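Local atomic coordinates of flavodoxin-like domain (Synechococcus elongatus PCC 6301, PDB entry 3HLY), a protein that probably binds a flavin mononucleotide cofactor and takes part in electron transfer, as flavodoxin-like domains generally do. Residues D94-I98 and D99-A103; E125-Y128 and Q129-E133. All blocks are in the same frame, centred on the assembly; numbering follows the deposited sequence.

From its N terminus the chain builds three strands of the five-stranded parallel sheet before strand 84-88, and the loop leaving that strand runs into contact 1 (94-98 with 99-103), where the chain turns into helix 98-107. That helix leads to the short edge strand 111-112, and the next loop brings the chain to helix 125-144, whose first turns form contact 2. Both contacts are local and follow in series, neither nesting nor crossing. Their centres are about 21 Å apart, with no touch between them. The loop between strand 111-112 and helix 125-144 meets both: Arg-118 lies against Ile-98 of contact 1, and Val-119 against Ile-127 of contact 2.

Contact 1. Residues D94-I98 and D99-A103; sequences DDEPI and DALLA
The carboxylate of Glu-96 turns one face to the start of the following helix: Leu-101 CD2 stands almost straight above it, 3.7 Å from Glu-96 CD, while Leu-101 CD1 lies on the same side, 3.5 Å from Glu-96 OE1. Above the other oxygen, OE2, is the Ala-100 methyl at the looser distance of 4.1 Å to CB. That same methyl lies over one face of the puckered Pro-97 ring, with Ala-100 CB 4.3 Å from Pro-97 CD. The other carboxylate, that of Asp-99, is folded back towards the preceding residues, because CG sits beside its own backbone N (chi1 -46°); OD2 is also in a long, weak ion pair with Arg-118. An acidic group in the first turn of a helix would probably be favoured by the helix dipole.

These residues form the N-terminal end of helix 98-107 in a flavodoxin-like fold, following the loop from strand 84-88. In flavodoxins the corresponding loop borders the flavin, and it probably does so here. Pro-97 occupies the N-cap and contributes its carbonyl: O receives weak bonds from Ala-100 N and Leu-101 N, and Leu-101 CD2 crowds the same oxygen at 3.1 Å. The first strong bond of the helix follows, from Leu-102 N to Ile-98 O (2.9 Å, 170° at the hydrogen). An alanine in place of Glu-96 is likely to open a gap over the Leu-101 and Ala-100 methyls, where the carboxylate now lies. Leu-101 continues inward to Phe-76 of helix 66-78 and Leu-87 of strand 84-88, and Glu-96 itself rests on Leu-72 of helix 66-78.

Contact 2. Residues E125-Y128 and Q129-E133; sequences EAIY and QQCEE
Gln-129 closes the first turn of the helix with its backbone N, which donates to Glu-125 O at 2.8 Å and more weakly to Ala-126 O. Its CB packs against the same two oxygens, 3.4 Å from Ala-126 O, before the chain bends away at chi2. Gln-130 N bonds to Ala-126 O in turn. With CG anti to the backbone N (chi1 -176°) and the rest extended, the Gln-130 side chain crosses that of Ile-127 at a slant, its amide OE1 4.1 Å from Ile-127 CD1, a loose contact on the exposed flank. Cys-131 donates its N to Ile-127 O at 3.0 Å; chi1 of -74° swings SG back towards the preceding turn, where it lies 4.5 Å from Ile-127 CG2. Glu-132 N bonds to Tyr-128 O and Glu-133 N to Gln-129 O, continuing the i to i+4 pattern of an alpha-helix. Cys-131 marks the buried side, packed on Ala-20 and Ile-21 of helix 14-27 and on Ile-117. Towards the start of helix 125-144, Ile-127 meets Leu-17 and Tyr-128 meets Arg-16, both of that same helix 14-27.

Contact 1. Residues D94-I98 and D99-A103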
ATOM      1  N   ASP A  94      12.086  12.252  -4.334  1.00 84.85           N
ATOM      2  CA  ASP A  94      11.423  13.306  -3.585  1.00 77.56           C
ATOM      3  C   ASP A  94      10.020  12.767  -3.383  1.00 59.18           C
ATOM      4  O   ASP A  94       9.129  13.041  -4.187  1.00 60.45           O
ATOM      5  CB  ASP A  94      11.386  14.598  -4.405  1.00 78.32           C
ATOM      6  N   ASP A  95       9.826  11.994  -2.316  1.00 50.08           N
ATOM      7  CA  ASP A  95       8.521  11.396  -2.057  1.00 61.39           C
ATOM      8  C   ASP A  95       7.756  11.916  -0.844  1.00 64.88           C
ATOM      9  O   ASP A  95       8.339  12.430   0.108  1.00 56.42           O
ATOM     10  CB  ASP A  95       8.663   9.871  -1.966  1.00 68.78           C
ATOM     11  CG  ASP A  95       9.569   9.432  -0.833  1.00 75.11           C
ATOM     12  OD1 ASP A  95       9.192   9.621   0.341  1.00 67.43           O
ATOM     13  OD2 ASP A  95      10.660   8.896  -1.120  1.00 84.40           O
ATOM     14  N   GLU A  96       6.434  11.771  -0.902  1.00 66.01           N
ATOM     15  CA  GLU A  96       5.549  12.197   0.172  1.00 65.34           C
ATOM     16  C   GLU A  96       5.841  11.446   1.465  1.00 62.83           C
ATOM     17  O   GLU A  96       6.082  10.240   1.452  1.00 62.91           O
ATOM     18  CB  GLU A  96       4.087  11.950  -0.212  1.00 65.16           C
ATOM     19  CG  GLU A  96       3.305  13.196  -0.566  1.00 75.96           C
ATOM     20  CD  GLU A  96       1.809  12.994  -0.404  1.00 88.80           C
ATOM     21  OE1 GLU A  96       1.258  12.059  -1.034  1.00 91.62           O
ATOM     22  OE2 GLU A  96       1.186  13.769   0.357  1.00 85.46           O
ATOM     23  N   PRO A  97       5.818  12.151   2.602  1.00 59.74           N
ATOM     24  CA  PRO A  97       6.078  11.548   3.916  1.00 56.92           C
ATOM     25  C   PRO A  97       4.964  10.584   4.341  1.00 43.85           C
ATOM     26  O   PRO A  97       3.785  10.846   4.102  1.00 35.53           O
ATOM     27  CB  PRO A  97       6.155  12.761   4.849  1.00 54.31           C
ATOM     28  CG  PRO A  97       6.510  13.906   3.928  1.00 55.70           C
ATOM     29  CD  PRO A  97       5.685  13.614   2.712  1.00 53.89           C
ATOM     30  N   ILE A  98       5.336   9.479   4.979  1.00 38.43           N
ATOM     31  CA  ILE A  98       4.350   8.500   5.441  1.00 38.03           C
ATOM     32  C   ILE A  98       3.252   9.172   6.260  1.00 30.14           C
ATOM     33  O   ILE A  98       2.067   8.966   6.018  1.00 45.28           O
ATOM     34  CB  ILE A  98       5.027   7.389   6.307  1.00 45.08           C
ATOM     35  CG1 ILE A  98       5.466   6.232   5.409  1.00 40.71           C
ATOM     36  CG2 ILE A  98       4.077   6.895   7.389  1.00 40.16           C
ATOM     37  CD1 ILE A  98       6.151   5.119   6.148  1.00 42.95           C
ATOM     38  N   ASP A  99       3.663   9.996   7.217  1.00 32.42           N
ATOM     39  CA  ASP A  99       2.744  10.698   8.105  1.00 39.83           C
ATOM     40  C   ASP A  99       1.629  11.461   7.381  1.00 44.73           C
ATOM     41  O   ASP A  99       0.472  11.437   7.809  1.00 47.40           O
ATOM     42  CB  ASP A  99       3.542  11.649   8.993  1.00 49.31           C
ATOM     43  CG  ASP A  99       4.783  10.991   9.585  1.00 64.74           C
ATOM     44  OD1 ASP A  99       4.802  10.740  10.808  1.00 67.02           O
ATOM     45  OD2 ASP A  99       5.742  10.714   8.822  1.00 64.31           O
ATOM     46  N   ALA A 100       1.976  12.133   6.283  1.00 45.00           N
ATOM     47  CA  ALA A 100       1.004  12.900   5.512  1.00 42.89           C
ATOM     48  C   ALA A 100      -0.101  12.000   4.946  1.00 45.13           C
ATOM     49  O   ALA A 100      -1.285  12.319   5.062  1.00 43.22           O
ATOM     50  CB  ALA A 100       1.710  13.645   4.375  1.00 41.83           C
ATOM     51  N   LEU A 101       0.295  10.887   4.328  1.00 42.86           N
ATOM     52  CA  LEU A 101      -0.662   9.941   3.767  1.00 36.87           C
ATOM     53  C   LEU A 101      -1.494   9.363   4.891  1.00 33.48           C
ATOM     54  O   LEU A 101      -2.710   9.284   4.787  1.00 39.84           O
ATOM     55  CB  LEU A 101       0.047   8.784   3.054  1.00 47.17           C
ATOM     56  CG  LEU A 101       0.711   9.021   1.700  1.00 52.10           C
ATOM     57  CD1 LEU A 101      -0.326   9.507   0.698  1.00 39.97           C
ATOM     58  CD2 LEU A 101       1.823  10.040   1.856  1.00 67.65           C
ATOM     59  N   LEU A 102      -0.828   8.964   5.967  1.00 29.21           N
ATOM     60  CA  LEU A 102      -1.514   8.369   7.104  1.00 33.67           C
ATOM     61  C   LEU A 102      -2.609   9.284   7.659  1.00 50.20           C
ATOM     62  O   LEU A 102      -3.681   8.810   8.041  1.00 59.62           O
ATOM     63  CB  LEU A 102      -0.506   8.008   8.206  1.00 26.71           C
ATOM     64  CG  LEU A 102      -1.070   7.362   9.479  1.00 34.33           C
ATOM     65  CD1 LEU A 102      -1.753   6.037   9.142  1.00 36.58           C
ATOM     66  CD2 LEU A 102       0.048   7.139  10.477  1.00 40.92           C
ATOM     67  N   ALA A 103      -2.346  10.588   7.704  1.00 43.27           N
ATOM     68  CA  ALA A 103      -3.340  11.532   8.207  1.00 45.27           C
ATOM     69  C   ALA A 103      -4.580  11.483   7.310  1.00 35.64           C
ATOM     70  O   ALA A 103      -5.704  11.325   7.789  1.00 43.20           O
ATOM     71  CB  ALA A 103      -2.759  12.945   8.243  1.00 45.98           C
TER

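Contact 2. Residues E125-Y128 and Q129-E133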
ATOM      1  N   GLU A 125      17.835  -7.209   4.443  1.00 50.79           N
ATOM      2  CA  GLU A 125      17.031  -8.411   4.598  1.00 56.07           C
ATOM      3  C   GLU A 125      16.091  -8.200   5.778  1.00 49.27           C
ATOM      4  O   GLU A 125      14.952  -8.662   5.774  1.00 47.58           O
ATOM      5  CB  GLU A 125      17.925  -9.628   4.847  1.00 54.67           C
ATOM      6  CG  GLU A 125      18.765 -10.035   3.637  1.00 76.52           C
ATOM      7  CD  GLU A 125      17.924 -10.522   2.463  1.00 94.16           C
ATOM      8  OE1 GLU A 125      18.508 -10.773   1.386  1.00107.10           O
ATOM      9  OE2 GLU A 125      16.687 -10.660   2.611  1.00 94.63           O
ATOM     10  N   ALA A 126      16.580  -7.484   6.783  1.00 51.17           N
ATOM     11  CA  ALA A 126      15.793  -7.188   7.972  1.00 43.34           C
ATOM     12  C   ALA A 126      14.504  -6.467   7.579  1.00 40.59           C
ATOM     13  O   ALA A 126      13.411  -6.859   7.991  1.00 43.97           O
ATOM     14  CB  ALA A 126      16.605  -6.324   8.920  1.00 42.10           C
ATOM     15  N   ILE A 127      14.643  -5.409   6.787  1.00 36.20           N
ATOM     16  CA  ILE A 127      13.496  -4.647   6.323  1.00 29.58           C
ATOM     17  C   ILE A 127      12.525  -5.520   5.519  1.00 32.74           C
ATOM     18  O   ILE A 127      11.303  -5.397   5.663  1.00 31.29           O
ATOM     19  CB  ILE A 127      13.936  -3.467   5.433  1.00 41.28           C
ATOM     20  CG1 ILE A 127      14.661  -2.414   6.276  1.00 42.62           C
ATOM     21  CG2 ILE A 127      12.711  -2.846   4.747  1.00 44.61           C
ATOM     22  CD1 ILE A 127      13.763  -1.679   7.231  1.00 35.67           C
ATOM     23  N   TYR A 128      13.065  -6.389   4.669  1.00 31.18           N
ATOM     24  CA  TYR A 128      12.222  -7.251   3.853  1.00 38.90           C
ATOM     25  C   TYR A 128      11.493  -8.266   4.705  1.00 38.93           C
ATOM     26  O   TYR A 128      10.380  -8.675   4.369  1.00 30.54           O
ATOM     27  CB  TYR A 128      13.039  -7.961   2.776  1.00 39.80           C
ATOM     28  CG  TYR A 128      13.518  -7.028   1.697  1.00 35.51           C
ATOM     29  CD1 TYR A 128      12.625  -6.189   1.037  1.00 26.85           C
ATOM     30  CD2 TYR A 128      14.871  -6.963   1.348  1.00 34.81           C
ATOM     31  CE1 TYR A 128      13.063  -5.304   0.064  1.00 38.94           C
ATOM     32  CE2 TYR A 128      15.319  -6.076   0.372  1.00 36.60           C
ATOM     33  CZ  TYR A 128      14.411  -5.253  -0.260  1.00 41.40           C
ATOM     34  OH  TYR A 128      14.835  -4.360  -1.203  1.00 57.38           O
ATOM     35  N   GLN A 129      12.114  -8.671   5.811  1.00 37.92           N
ATOM     36  CA  GLN A 129      11.481  -9.627   6.716  1.00 41.10           C
ATOM     37  C   GLN A 129      10.312  -8.933   7.399  1.00 36.21           C
ATOM     38  O   GLN A 129       9.273  -9.545   7.627  1.00 39.24           O
ATOM     39  CB  GLN A 129      12.462 -10.123   7.781  1.00 52.71           C
ATOM     40  CG  GLN A 129      11.861 -11.141   8.751  1.00 61.71           C
ATOM     41  CD  GLN A 129      11.370 -12.407   8.051  1.00 74.47           C
ATOM     42  OE1 GLN A 129      12.156 -13.151   7.456  1.00 79.54           O
ATOM     43  NE2 GLN A 129      10.063 -12.653   8.116  1.00 69.70           N
ATOM     44  N   GLN A 130      10.493  -7.655   7.726  1.00 23.88           N
ATOM     45  CA  GLN A 130       9.451  -6.872   8.373  1.00 28.06           C
ATOM     46  C   GLN A 130       8.260  -6.653   7.416  1.00 21.04           C
ATOM     47  O   GLN A 130       7.101  -6.663   7.839  1.00 29.01           O
ATOM     48  CB  GLN A 130      10.022  -5.535   8.847  1.00 32.68           C
ATOM     49  CG  GLN A 130       9.027  -4.681   9.615  1.00 39.48           C
ATOM     50  CD  GLN A 130       9.608  -3.345  10.009  1.00 49.76           C
ATOM     51  OE1 GLN A 130      10.762  -3.036   9.678  1.00 56.56           O
ATOM     52  NE2 GLN A 130       8.817  -2.534  10.711  1.00 46.97           N
ATOM     53  N   CYS A 131       8.545  -6.414   6.143  1.00 21.19           N
ATOM     54  CA  CYS A 131       7.484  -6.291   5.136  1.00 21.84           C
ATOM     55  C   CYS A 131       6.688  -7.608   5.068  1.00 23.94           C
ATOM     56  O   CYS A 131       5.447  -7.608   5.024  1.00 25.05           O
ATOM     57  CB  CYS A 131       8.078  -6.069   3.753  1.00 28.88           C
ATOM     58  SG  CYS A 131       8.732  -4.442   3.466  1.00 35.22           S
ATOM     59  N   GLU A 132       7.408  -8.727   5.017  1.00 19.38           N
ATOM     60  CA  GLU A 132       6.754 -10.030   4.936  1.00 21.15           C
ATOM     61  C   GLU A 132       5.935 -10.287   6.184  1.00 25.62           C
ATOM     62  O   GLU A 132       4.811 -10.782   6.105  1.00 24.77           O
ATOM     63  CB  GLU A 132       7.776 -11.152   4.765  1.00 25.08           C
ATOM     64  CG  GLU A 132       7.149 -12.513   4.556  1.00 40.55           C
ATOM     65  CD  GLU A 132       8.187 -13.581   4.253  1.00 66.77           C
ATOM     66  OE1 GLU A 132       8.356 -14.496   5.090  1.00 80.18           O
ATOM     67  OE2 GLU A 132       8.833 -13.494   3.182  1.00 64.28           O
ATOM     68  N   GLU A 133       6.495  -9.944   7.340  1.00 24.08           N
ATOM     69  CA  GLU A 133       5.775 -10.145   8.592  1.00 23.92           C
ATOM     70  C   GLU A 133       4.553  -9.233   8.672  1.00 23.54           C
ATOM     71  O   GLU A 133       3.534  -9.619   9.221  1.00 25.42           O
ATOM     72  CB  GLU A 133       6.677  -9.870   9.802  1.00 29.73           C
ATOM     73  CG  GLU A 133       6.015 -10.283  11.105  1.00 46.67           C
ATOM     74  CD  GLU A 133       5.803 -11.793  11.186  1.00 66.35           C
ATOM     75  OE1 GLU A 133       4.830 -12.229  11.835  1.00 64.58           O
ATOM     76  OE2 GLU A 133       6.619 -12.542  10.606  1.00 73.20           O
TER